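Long-range contacts in siroheme decarboxylase (Hydrogenobacter thermophilus, PDB 4CH7), which catalyses the decarboxylation of siroheme to didecarboxysiroheme on the pathway to heme d1: residues 88-94 with 313-317; 67-73 with 101-107; 113-119 with 324-328; 52-57 with 179-185. All coordinates share one frame; numbering follows the deposited sequence.

In the fold
From the N terminus, residues 52-57 come first; contact 4 closes their loop at 179-185, joining strand 53-57 to a loop of the second helix-turn-helix domain. Contact 2 lies wholly within that loop, pairing 67-73 with 101-107 in the first AsnC-like half. Contact 1 opens between the segments of contact 2, at 88-94, and closes only at 313-317, so it crosses contacts 2 and 4. Contact 3 opens at 113-119, after contact 2 is complete, and closes at 324-328, crossing contacts 1 and 4. Strands 91-97 and 103-109 link contacts 1 and 2 within one barrel, against which contact 3 packs the C-terminal helix.

Contact 1 (88-94 with 313-317); sequences CPGVSHN and KKVRI
Lys-313 NZ drives into a cluster of carbonyl oxygens at the start of strand 91-97. Its bond to Val-91 O is weak at 3.1 Å, Cys-88 O lies 3.0 Å from NZ, and a further hydrogen bond goes to Asn-86 O at the end of helix 75-87. The lysine gets there by stretching fully: CG is anti to the backbone N (chi1 -171°) and the chain stays extended to its tip, so CD and CE run alongside Val-91 O. The type I turn from Cys-88 to Val-91 brings the first and last of its carbonyls together around the ammonium.

Behind this tail the backbones pair antiparallel. Asn-94 N gives a hydrogen bond to Lys-313 O over 2.9 Å, and Val-315 N gives one to Ser-92 O over 3.1 Å. His-93 and Lys-314 form the non-hydrogen-bonded pair between them, their side chains side by side and pointing the same way. The aliphatic part of Lys-314 lies along the ring edge of His-93, the inferred active-site residue, with CG 3.3 Å from His-93 ND1, which has no polar partner in the model. Further along, Ile-317 turns its CG2 methyl onto Pro-89 O, 3.3 Å away.

A long lysine suits position 313 because its positive end can gather several converging carbonyl oxygens and probably offsets their dipoles.

Contact 2 (67-73 with 101-107); sequences ALIAFKV and FNLWFTL
Main-chain hydrogen bonds join Ala-67, Ile-69 and Phe-71 to Leu-107, Phe-105 and Leu-103, each pair bonding both ways. Among the shortest is Ile-69 N to Phe-105 O, 2.7 Å and nearly along the C=O axis. The regular pairing ends in a classic beta bulge, where Asn-102 and Leu-103 both face Phe-71. There the asparagine side chain takes over from the backbone: a lone pair of Asn-102 OD1, in the amide plane, receives Val-73 N at 2.9 Å.

Aromatic contacts occupy both faces. Phe-105 holds CG between its backbone N and carbonyl carbon (chi1 60°), which lays the ring against Ile-69, whose CB sits 3.8 Å from the ring centroid. The edge of Phe-105 then points into the face of Phe-71, a T-shaped stack with planes at 88°. On the other face, Ala-70 CB rests 3.4 Å from the centroid of the six-membered ring of Trp-104, close enough that a small side chain suits the position. Leu-68 CG meets the same indole at its edge, 3.6 Å from CE3. Trp-104 NE1 donates to Phe-101 O over 2.8 Å, in the indole plane but from above the carbonyl plane, which fixes the ring's rotation. A leucine in place of Trp-104 would probably leave Phe-101 O without this donor and uncover the methyl of Ala-70.

Helices 75-87 and 116-126 cover the Ile-69 and Phe-105 face, as expected of the beta-alpha-beta-beta-alpha-beta, ferredoxin-like AsnC ligand-binding domain.

Contact 3 (113-119 with 324-328); sequences ISELEDV and FERWF
Ser-114 and Ile-113 meet the Phe-328 ring at the tight centre of this contact. Ser-114 CB comes to 3.4 Å from Phe-328 CZ, and Ile-113 CG2 to 3.7 Å from CD2, the isoleucine and phenylalanine sliding past each other in opposite directions. Phe-328 swings out from its helix with CG anti to the backbone N (chi1 -171°), a posture that carries the ring across to the other segment. Val-119 CG2 closes on CE1 of the same ring at 4.0 Å. A small serine suits the spot, since its CB already lies against the ring. Its hydroxyl, OG, is turned to Glu-115 O in a 3.0 Å hydrogen bond, and that oxygen also accepts Val-119 N in the first turn of the helix.

Glu-115 is the N-cap of helix 116-126, which packs on the sheet of the first AsnC-like half; the C-terminal helix 323-335 packs beside the start of that helix. Phe-324, next to Phe-328 on this inner side, presents its ring edge to Ile-113 CD1 at 4.0 Å, while Trp-327 CE3 lies over one of its faces, offset toward the rim.

The approach of Trp-327 is looser, its ring edge only 4.5 Å from Val-119 CG1. Another flank is close but more accessible to solvent: Ile-113 CD1 lies 3.6 Å from Glu-325 CB, the aliphatic base of a glutamate whose carboxylate makes a long, weak ion pair with Lys-329.

Contact 4 (52-57 with 179-185); sequences HIAPIY and TQGSFPL
One nearly straight backbone bond ties the extended strand to the irregular loop: Phe-183 N donates to Ile-53 O over 2.7 Å, with an N-H...O angle of 170°. Around it the side chains pack along the strand. Ile-53 splits its branches, CG1 lying 4.0 Å from Phe-183 CB and CG2 reaching Leu-185 CD2. That forked shape suits a residue touching two neighbours at once, and Phe-183 continues the apolar patch by an edge-to-face stack with Phe-190.

Next along, groups without polar hydrogens lie against loop carbonyls. Ala-54 CB sits 3.3 Å from Gly-181 O, while the Pro-55 ring turns toward the loop and puts CG 3.2 Å from Thr-179 O. The proline, lacking an N-H, offers that oxygen only ring carbons.

At the far end Tyr-57 crosses Thr-179 at about a right angle, meeting it along the ring edge. Its OH donates to Thr-179 OG1 in a short bond of 2.5 Å. Thr-179 holds OG1 between its backbone N and carbonyl carbon (chi1 57°), and this oxygen is itself hydrogen-bonded to Ile-175 O, one turn earlier in helix 170-179. A phenylalanine in place of Tyr-57 would probably leave Thr-179 OG1 without its donor and loosen the tie to the helix end.

The chemistry is thus mixed: apolar packing near Ile-53 gives way to a short chain of hydrogen bonds from tyrosine through threonine to a helix carbonyl, holding strand 53-57 at both ends against the end of helix 170-179 and the loop after it, in the second helix-turn-helix domain.

Contact 1 (88-94 with 313-317)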
# COMPACT_ATOMS: atom_id res chain seq x y z
N CYS A 88 -4.71 -8.40 -12.99
CA CYS A 88 -3.56 -8.84 -12.21
C CYS A 88 -3.82 -8.68 -10.71
O CYS A 88 -4.11 -7.59 -10.24
CB CYS A 88 -2.31 -8.06 -12.60
SG CYS A 88 -0.83 -8.55 -11.68
N PRO A 89 -3.72 -9.80 -9.97
CA PRO A 89 -3.94 -9.84 -8.52
C PRO A 89 -2.87 -9.04 -7.77
O PRO A 89 -3.07 -8.72 -6.60
CB PRO A 89 -3.81 -11.33 -8.19
CG PRO A 89 -4.05 -12.04 -9.49
CD PRO A 89 -3.46 -11.14 -10.52
N GLY A 90 -1.76 -8.75 -8.44
CA GLY A 90 -0.68 -7.99 -7.83
C GLY A 90 -0.79 -6.49 -8.02
O GLY A 90 0.02 -5.73 -7.48
N VAL A 91 -1.78 -6.06 -8.80
CA VAL A 91 -2.02 -4.63 -9.01
C VAL A 91 -3.00 -4.10 -7.97
O VAL A 91 -4.16 -4.53 -7.92
CB VAL A 91 -2.55 -4.35 -10.43
CG1 VAL A 91 -2.93 -2.88 -10.57
CG2 VAL A 91 -1.50 -4.72 -11.46
N SER A 92 -2.54 -3.17 -7.14
CA SER A 92 -3.36 -2.63 -6.05
C SER A 92 -4.15 -1.40 -6.50
O SER A 92 -5.38 -1.36 -6.39
CB SER A 92 -2.48 -2.27 -4.85
OG SER A 92 -1.49 -1.33 -5.21
N HIS A 93 -3.44 -0.40 -7.00
CA HIS A 93 -4.08 0.80 -7.53
C HIS A 93 -3.82 0.89 -9.02
O HIS A 93 -2.75 0.52 -9.49
CB HIS A 93 -3.54 2.05 -6.83
CG HIS A 93 -3.57 1.96 -5.33
ND1 HIS A 93 -4.69 2.26 -4.59
CD2 HIS A 93 -2.61 1.60 -4.44
CE1 HIS A 93 -4.42 2.09 -3.31
NE2 HIS A 93 -3.17 1.69 -3.19
N ASN A 94 -4.81 1.38 -9.77
CA ASN A 94 -4.63 1.65 -11.19
C ASN A 94 -5.32 2.96 -11.56
O ASN A 94 -6.49 3.15 -11.24
CB ASN A 94 -5.16 0.50 -12.05
CG ASN A 94 -4.82 0.66 -13.52
OD1 ASN A 94 -3.97 1.47 -13.89
ND2 ASN A 94 -5.49 -0.11 -14.37
N LYS A 313 -9.09 0.87 -10.36
CA LYS A 313 -8.93 -0.13 -9.32
C LYS A 313 -8.28 0.46 -8.08
O LYS A 313 -7.26 1.15 -8.16
CB LYS A 313 -8.09 -1.29 -9.85
CG LYS A 313 -8.03 -2.50 -8.93
CD LYS A 313 -7.23 -3.61 -9.60
CE LYS A 313 -7.25 -4.88 -8.76
NZ LYS A 313 -6.49 -5.97 -9.43
N LYS A 314 -8.89 0.19 -6.93
CA LYS A 314 -8.27 0.51 -5.65
C LYS A 314 -8.66 -0.55 -4.64
O LYS A 314 -9.59 -0.39 -3.86
CB LYS A 314 -8.71 1.89 -5.14
CG LYS A 314 -7.96 2.33 -3.89
CD LYS A 314 -8.55 3.59 -3.30
CE LYS A 314 -7.57 4.23 -2.33
NZ LYS A 314 -7.06 3.27 -1.32
N VAL A 315 -7.94 -1.67 -4.68
CA VAL A 315 -8.09 -2.72 -3.70
C VAL A 315 -6.76 -2.84 -2.99
O VAL A 315 -5.79 -2.19 -3.39
CB VAL A 315 -8.43 -4.06 -4.37
CG1 VAL A 315 -9.60 -3.90 -5.32
CG2 VAL A 315 -7.23 -4.60 -5.12
N ARG A 316 -6.70 -3.65 -1.95
CA ARG A 316 -5.41 -4.03 -1.40
C ARG A 316 -5.20 -5.51 -1.61
O ARG A 316 -6.12 -6.32 -1.45
CB ARG A 316 -5.30 -3.66 0.08
CG ARG A 316 -6.34 -4.30 0.95
CD ARG A 316 -6.02 -4.07 2.41
NE ARG A 316 -7.25 -3.95 3.19
CZ ARG A 316 -7.30 -4.03 4.51
NH1 ARG A 316 -6.19 -4.23 5.22
NH2 ARG A 316 -8.46 -3.90 5.13
N ILE A 317 -3.98 -5.86 -2.00
CA ILE A 317 -3.64 -7.23 -2.36
C ILE A 317 -3.73 -8.17 -1.17
O ILE A 317 -3.53 -7.77 -0.02
CB ILE A 317 -2.22 -7.30 -2.94
CG1 ILE A 317 -1.21 -6.71 -1.95
CG2 ILE A 317 -2.15 -6.54 -4.26
CD1 ILE A 317 0.23 -6.84 -2.40

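Contact 2 (67-73 with 101-107)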
# COMPACT_ATOMS: atom_id res chain seq x y z
N ALA A 67 6.55 -2.04 -7.23
CA ALA A 67 6.99 -0.86 -7.95
C ALA A 67 5.82 -0.08 -8.51
O ALA A 67 4.71 -0.61 -8.63
CB ALA A 67 7.94 -1.25 -9.07
N LEU A 68 6.07 1.17 -8.86
CA LEU A 68 5.07 1.98 -9.54
C LEU A 68 5.30 1.85 -11.04
O LEU A 68 6.37 2.20 -11.55
CB LEU A 68 5.18 3.44 -9.11
CG LEU A 68 4.08 4.40 -9.59
CD1 LEU A 68 2.71 3.87 -9.18
CD2 LEU A 68 4.31 5.79 -9.02
N ILE A 69 4.31 1.33 -11.75
CA ILE A 69 4.43 1.10 -13.18
C ILE A 69 3.64 2.13 -13.97
O ILE A 69 2.53 2.49 -13.58
CB ILE A 69 3.97 -0.33 -13.56
CG1 ILE A 69 4.63 -1.36 -12.64
CG2 ILE A 69 4.28 -0.63 -15.02
CD1 ILE A 69 6.15 -1.33 -12.67
N ALA A 70 4.21 2.61 -15.07
CA ALA A 70 3.54 3.57 -15.94
C ALA A 70 3.53 3.06 -17.37
O ALA A 70 4.58 2.71 -17.90
CB ALA A 70 4.22 4.92 -15.87
N PHE A 71 2.36 3.02 -18.00
CA PHE A 71 2.24 2.59 -19.39
C PHE A 71 1.92 3.77 -20.30
O PHE A 71 1.13 4.65 -19.95
CB PHE A 71 1.13 1.54 -19.54
CG PHE A 71 1.56 0.15 -19.18
CD1 PHE A 71 2.80 -0.10 -18.60
CD2 PHE A 71 0.71 -0.93 -19.43
CE1 PHE A 71 3.19 -1.39 -18.28
CE2 PHE A 71 1.09 -2.22 -19.10
CZ PHE A 71 2.33 -2.46 -18.53
N LYS A 72 2.55 3.80 -21.48
CA LYS A 72 2.13 4.74 -22.51
C LYS A 72 1.13 4.07 -23.44
O LYS A 72 1.51 3.30 -24.33
CB LYS A 72 3.32 5.29 -23.30
CG LYS A 72 2.92 6.17 -24.48
CD LYS A 72 3.78 7.42 -24.56
CE LYS A 72 5.25 7.08 -24.71
NZ LYS A 72 6.08 8.30 -24.89
N VAL A 73 -0.14 4.35 -23.21
CA VAL A 73 -1.22 3.78 -24.00
C VAL A 73 -1.97 4.93 -24.65
O VAL A 73 -2.08 6.00 -24.06
CB VAL A 73 -2.21 3.02 -23.10
CG1 VAL A 73 -3.18 2.21 -23.93
CG2 VAL A 73 -1.46 2.12 -22.13
N PHE A 101 2.86 9.24 -20.27
CA PHE A 101 2.48 7.97 -19.68
C PHE A 101 1.14 8.19 -18.97
O PHE A 101 1.08 8.83 -17.92
CB PHE A 101 3.54 7.48 -18.70
CG PHE A 101 4.86 7.16 -19.34
CD1 PHE A 101 5.10 5.91 -19.89
CD2 PHE A 101 5.87 8.12 -19.41
CE1 PHE A 101 6.31 5.61 -20.49
CE2 PHE A 101 7.09 7.83 -20.00
CZ PHE A 101 7.31 6.57 -20.55
N ASN A 102 0.07 7.68 -19.57
CA ASN A 102 -1.28 7.98 -19.13
C ASN A 102 -1.92 6.90 -18.26
O ASN A 102 -3.05 7.06 -17.79
CB ASN A 102 -2.18 8.25 -20.34
CG ASN A 102 -2.05 7.17 -21.39
OD1 ASN A 102 -0.99 6.57 -21.56
ND2 ASN A 102 -3.14 6.92 -22.12
N LEU A 103 -1.20 5.79 -18.06
CA LEU A 103 -1.71 4.73 -17.19
C LEU A 103 -0.68 4.37 -16.12
O LEU A 103 0.40 3.87 -16.43
CB LEU A 103 -2.09 3.49 -18.01
CG LEU A 103 -2.88 2.45 -17.21
CD1 LEU A 103 -4.27 2.97 -16.89
CD2 LEU A 103 -2.96 1.13 -17.95
N TRP A 104 -1.04 4.62 -14.86
CA TRP A 104 -0.15 4.36 -13.74
C TRP A 104 -0.78 3.37 -12.77
O TRP A 104 -1.89 3.59 -12.28
CB TRP A 104 0.16 5.66 -13.01
CG TRP A 104 1.05 6.57 -13.78
CD1 TRP A 104 0.73 7.30 -14.89
CD2 TRP A 104 2.42 6.87 -13.49
NE1 TRP A 104 1.82 8.02 -15.31
CE2 TRP A 104 2.87 7.77 -14.47
CE3 TRP A 104 3.32 6.45 -12.50
CZ2 TRP A 104 4.18 8.27 -14.49
CZ3 TRP A 104 4.61 6.94 -12.52
CH2 TRP A 104 5.03 7.84 -13.50
N PHE A 105 -0.07 2.28 -12.49
CA PHE A 105 -0.53 1.33 -11.50
C PHE A 105 0.58 0.86 -10.57
O PHE A 105 1.77 0.91 -10.91
CB PHE A 105 -1.25 0.14 -12.16
CG PHE A 105 -0.41 -0.65 -13.11
CD1 PHE A 105 -0.29 -0.26 -14.44
CD2 PHE A 105 0.24 -1.80 -12.69
CE1 PHE A 105 0.49 -0.99 -15.32
CE2 PHE A 105 1.01 -2.54 -13.56
CZ PHE A 105 1.14 -2.14 -14.89
N THR A 106 0.18 0.41 -9.39
CA THR A 106 1.11 -0.15 -8.43
C THR A 106 1.10 -1.66 -8.56
O THR A 106 0.05 -2.30 -8.45
CB THR A 106 0.75 0.24 -6.99
OG1 THR A 106 0.85 1.66 -6.84
CG2 THR A 106 1.69 -0.44 -6.00
N LEU A 107 2.27 -2.24 -8.84
CA LEU A 107 2.38 -3.68 -8.99
C LEU A 107 3.20 -4.28 -7.86
O LEU A 107 4.28 -3.77 -7.54
CB LEU A 107 3.02 -4.04 -10.33
CG LEU A 107 3.34 -5.52 -10.57
CD1 LEU A 107 2.08 -6.35 -10.51
CD2 LEU A 107 4.05 -5.71 -11.89

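Contact 3 (113-119 with 324-328)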
# COMPACT_ATOMS: atom_id res chain seq x y z
N ILE A 113 8.48 -16.45 -8.36
CA ILE A 113 7.53 -16.70 -9.44
C ILE A 113 8.08 -16.09 -10.71
O ILE A 113 8.22 -16.76 -11.74
CB ILE A 113 6.13 -16.12 -9.13
CG1 ILE A 113 5.40 -17.00 -8.12
CG2 ILE A 113 5.31 -16.00 -10.41
CD1 ILE A 113 3.95 -16.61 -7.90
N SER A 114 8.40 -14.80 -10.63
CA SER A 114 9.00 -14.06 -11.72
C SER A 114 9.50 -12.74 -11.17
O SER A 114 8.93 -12.21 -10.22
CB SER A 114 7.96 -13.78 -12.81
OG SER A 114 8.47 -12.87 -13.78
N GLU A 115 10.58 -12.23 -11.74
CA GLU A 115 11.05 -10.91 -11.37
C GLU A 115 10.02 -9.90 -11.86
O GLU A 115 9.36 -10.13 -12.87
CB GLU A 115 12.42 -10.62 -11.98
CG GLU A 115 13.51 -11.55 -11.48
CD GLU A 115 14.81 -11.39 -12.24
OE1 GLU A 115 15.16 -10.24 -12.59
OE2 GLU A 115 15.47 -12.42 -12.50
N LEU A 116 9.89 -8.80 -11.12
CA LEU A 116 8.92 -7.76 -11.45
C LEU A 116 9.10 -7.25 -12.88
O LEU A 116 8.12 -7.06 -13.61
CB LEU A 116 9.02 -6.61 -10.44
CG LEU A 116 8.02 -5.46 -10.57
CD1 LEU A 116 7.49 -5.06 -9.20
CD2 LEU A 116 8.68 -4.28 -11.24
N GLU A 117 10.35 -7.03 -13.26
CA GLU A 117 10.69 -6.55 -14.60
C GLU A 117 10.23 -7.48 -15.72
O GLU A 117 9.87 -7.03 -16.81
CB GLU A 117 12.20 -6.32 -14.72
CG GLU A 117 12.67 -4.96 -14.24
CD GLU A 117 12.71 -4.83 -12.72
OE1 GLU A 117 12.43 -5.83 -12.03
OE2 GLU A 117 13.03 -3.73 -12.23
N ASP A 118 10.26 -8.79 -15.44
CA ASP A 118 9.79 -9.77 -16.41
C ASP A 118 8.27 -9.71 -16.53
O ASP A 118 7.72 -9.72 -17.63
CB ASP A 118 10.22 -11.18 -16.00
CG ASP A 118 11.72 -11.39 -16.12
OD1 ASP A 118 12.31 -10.98 -17.14
OD2 ASP A 118 12.32 -11.97 -15.18
N VAL A 119 7.60 -9.63 -15.38
CA VAL A 119 6.15 -9.52 -15.32
C VAL A 119 5.62 -8.36 -16.16
O VAL A 119 4.69 -8.54 -16.95
CB VAL A 119 5.66 -9.37 -13.86
CG1 VAL A 119 4.17 -9.13 -13.81
CG2 VAL A 119 6.02 -10.60 -13.04
N PHE A 324 -2.25 -15.12 -8.12
CA PHE A 324 -1.30 -14.39 -8.95
C PHE A 324 -0.60 -15.33 -9.92
O PHE A 324 -0.55 -15.09 -11.12
CB PHE A 324 -0.24 -13.65 -8.12
CG PHE A 324 0.77 -12.91 -8.96
CD1 PHE A 324 0.52 -11.60 -9.36
CD2 PHE A 324 1.95 -13.51 -9.36
CE1 PHE A 324 1.43 -10.91 -10.14
CE2 PHE A 324 2.87 -12.83 -10.15
CZ PHE A 324 2.61 -11.53 -10.54
N GLU A 325 -0.03 -16.40 -9.37
CA GLU A 325 0.68 -17.40 -10.15
C GLU A 325 -0.22 -17.95 -11.26
O GLU A 325 0.18 -18.02 -12.42
CB GLU A 325 1.16 -18.53 -9.25
CG GLU A 325 1.86 -19.67 -9.98
CD GLU A 325 2.29 -20.79 -9.05
OE1 GLU A 325 2.94 -20.50 -8.03
OE2 GLU A 325 1.97 -21.96 -9.34
N ARG A 326 -1.44 -18.31 -10.89
CA ARG A 326 -2.43 -18.81 -11.84
C ARG A 326 -2.73 -17.76 -12.91
O ARG A 326 -2.84 -18.08 -14.09
CB ARG A 326 -3.71 -19.22 -11.12
CG ARG A 326 -4.83 -19.64 -12.05
CD ARG A 326 -5.99 -20.25 -11.28
NE ARG A 326 -6.36 -19.46 -10.10
CZ ARG A 326 -7.06 -18.34 -10.14
NH1 ARG A 326 -7.48 -17.85 -11.30
NH2 ARG A 326 -7.35 -17.69 -9.02
N TRP A 327 -2.84 -16.50 -12.49
CA TRP A 327 -2.98 -15.40 -13.43
C TRP A 327 -1.75 -15.28 -14.31
O TRP A 327 -1.85 -14.99 -15.50
CB TRP A 327 -3.21 -14.07 -12.69
CG TRP A 327 -3.17 -12.89 -13.61
CD1 TRP A 327 -4.22 -12.37 -14.32
CD2 TRP A 327 -2.03 -12.09 -13.94
NE1 TRP A 327 -3.80 -11.29 -15.06
CE2 TRP A 327 -2.46 -11.10 -14.85
CE3 TRP A 327 -0.69 -12.11 -13.56
CZ2 TRP A 327 -1.59 -10.14 -15.37
CZ3 TRP A 327 0.17 -11.16 -14.08
CH2 TRP A 327 -0.28 -10.19 -14.98
N PHE A 328 -0.58 -15.51 -13.71
CA PHE A 328 0.68 -15.37 -14.42
C PHE A 328 0.87 -16.42 -15.51
O PHE A 328 1.28 -16.09 -16.62
CB PHE A 328 1.86 -15.41 -13.44
CG PHE A 328 3.17 -15.05 -14.06
CD1 PHE A 328 3.33 -13.85 -14.74
CD2 PHE A 328 4.26 -15.91 -13.97
CE1 PHE A 328 4.54 -13.51 -15.32
CE2 PHE A 328 5.47 -15.58 -14.55
CZ PHE A 328 5.61 -14.38 -15.22

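Contact 4 (52-57 with 179-185)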
# COMPACT_ATOMS: atom_id res chain seq x y z
N HIS A 52 -11.89 -1.06 9.21
CA HIS A 52 -11.23 -2.34 9.35
C HIS A 52 -10.29 -2.32 10.55
O HIS A 52 -10.08 -1.29 11.18
CB HIS A 52 -10.44 -2.64 8.08
CG HIS A 52 -10.46 -4.08 7.68
ND1 HIS A 52 -9.32 -4.85 7.64
CD2 HIS A 52 -11.47 -4.89 7.31
CE1 HIS A 52 -9.63 -6.07 7.25
NE2 HIS A 52 -10.93 -6.13 7.05
N ILE A 53 -9.74 -3.49 10.84
CA ILE A 53 -8.75 -3.66 11.89
C ILE A 53 -7.98 -4.93 11.54
O ILE A 53 -8.57 -6.00 11.38
CB ILE A 53 -9.41 -3.75 13.28
CG1 ILE A 53 -8.40 -4.16 14.35
CG2 ILE A 53 -10.61 -4.69 13.27
CD1 ILE A 53 -8.82 -3.73 15.73
N ALA A 54 -6.67 -4.80 11.37
CA ALA A 54 -5.89 -5.86 10.75
C ALA A 54 -4.41 -5.71 11.03
O ALA A 54 -3.94 -4.63 11.39
CB ALA A 54 -6.14 -5.88 9.25
N PRO A 55 -3.66 -6.81 10.86
CA PRO A 55 -2.20 -6.72 10.88
C PRO A 55 -1.71 -5.93 9.68
O PRO A 55 -2.34 -5.99 8.62
CB PRO A 55 -1.76 -8.18 10.72
CG PRO A 55 -2.91 -8.99 11.25
CD PRO A 55 -4.13 -8.21 10.85
N ILE A 56 -0.62 -5.19 9.84
CA ILE A 56 0.01 -4.52 8.70
C ILE A 56 1.38 -5.16 8.48
O ILE A 56 2.25 -5.09 9.35
CB ILE A 56 0.13 -2.99 8.90
CG1 ILE A 56 -1.21 -2.29 8.64
CG2 ILE A 56 1.16 -2.41 7.95
CD1 ILE A 56 -2.21 -2.43 9.76
N TYR A 57 1.55 -5.79 7.33
CA TYR A 57 2.81 -6.46 7.00
C TYR A 57 3.66 -5.59 6.08
O TYR A 57 3.12 -4.88 5.23
CB TYR A 57 2.54 -7.82 6.35
CG TYR A 57 2.01 -8.86 7.31
CD1 TYR A 57 2.86 -9.59 8.12
CD2 TYR A 57 0.64 -9.13 7.39
CE1 TYR A 57 2.39 -10.54 9.00
CE2 TYR A 57 0.16 -10.08 8.27
CZ TYR A 57 1.04 -10.78 9.07
OH TYR A 57 0.56 -11.74 9.94
N THR A 179 -3.77 -14.56 8.54
CA THR A 179 -3.88 -13.49 9.53
C THR A 179 -4.08 -12.10 8.92
O THR A 179 -4.52 -11.18 9.61
CB THR A 179 -2.64 -13.44 10.47
OG1 THR A 179 -1.45 -13.28 9.69
CG2 THR A 179 -2.55 -14.71 11.30
N GLN A 180 -3.75 -11.95 7.64
CA GLN A 180 -3.75 -10.65 6.98
C GLN A 180 -5.11 -9.95 6.92
O GLN A 180 -5.17 -8.72 6.78
CB GLN A 180 -3.17 -10.76 5.56
CG GLN A 180 -3.93 -11.72 4.64
CD GLN A 180 -3.29 -11.85 3.27
OE1 GLN A 180 -2.77 -10.88 2.72
NE2 GLN A 180 -3.32 -13.06 2.72
N GLY A 181 -6.19 -10.71 7.05
CA GLY A 181 -7.53 -10.16 6.92
C GLY A 181 -8.04 -9.45 8.16
O GLY A 181 -7.26 -9.00 8.99
N SER A 182 -9.37 -9.35 8.28
CA SER A 182 -10.00 -8.69 9.42
C SER A 182 -9.65 -9.36 10.74
O SER A 182 -9.84 -10.57 10.90
CB SER A 182 -11.52 -8.67 9.25
OG SER A 182 -11.93 -7.79 8.23
N PHE A 183 -9.13 -8.58 11.68
CA PHE A 183 -8.82 -9.08 13.01
C PHE A 183 -10.12 -9.34 13.75
O PHE A 183 -10.94 -8.44 13.91
CB PHE A 183 -7.98 -8.06 13.78
CG PHE A 183 -7.29 -8.62 14.99
CD1 PHE A 183 -6.33 -9.63 14.87
CD2 PHE A 183 -7.58 -8.13 16.26
CE1 PHE A 183 -5.69 -10.14 15.98
CE2 PHE A 183 -6.95 -8.64 17.38
CZ PHE A 183 -6.00 -9.64 17.24
N PRO A 184 -10.32 -10.60 14.19
CA PRO A 184 -11.56 -10.98 14.88
C PRO A 184 -11.82 -10.12 16.10
O PRO A 184 -10.91 -9.93 16.92
CB PRO A 184 -11.28 -12.43 15.31
CG PRO A 184 -10.23 -12.92 14.36
CD PRO A 184 -9.37 -11.72 14.08
N LEU A 185 -13.04 -9.60 16.23
CA LEU A 185 -13.40 -8.82 17.40
C LEU A 185 -13.96 -9.73 18.48
O LEU A 185 -15.15 -9.70 18.78
CB LEU A 185 -14.38 -7.71 17.04
CG LEU A 185 -13.85 -6.69 16.02
CD1 LEU A 185 -14.78 -5.49 15.89
CD2 LEU A 185 -12.45 -6.25 16.40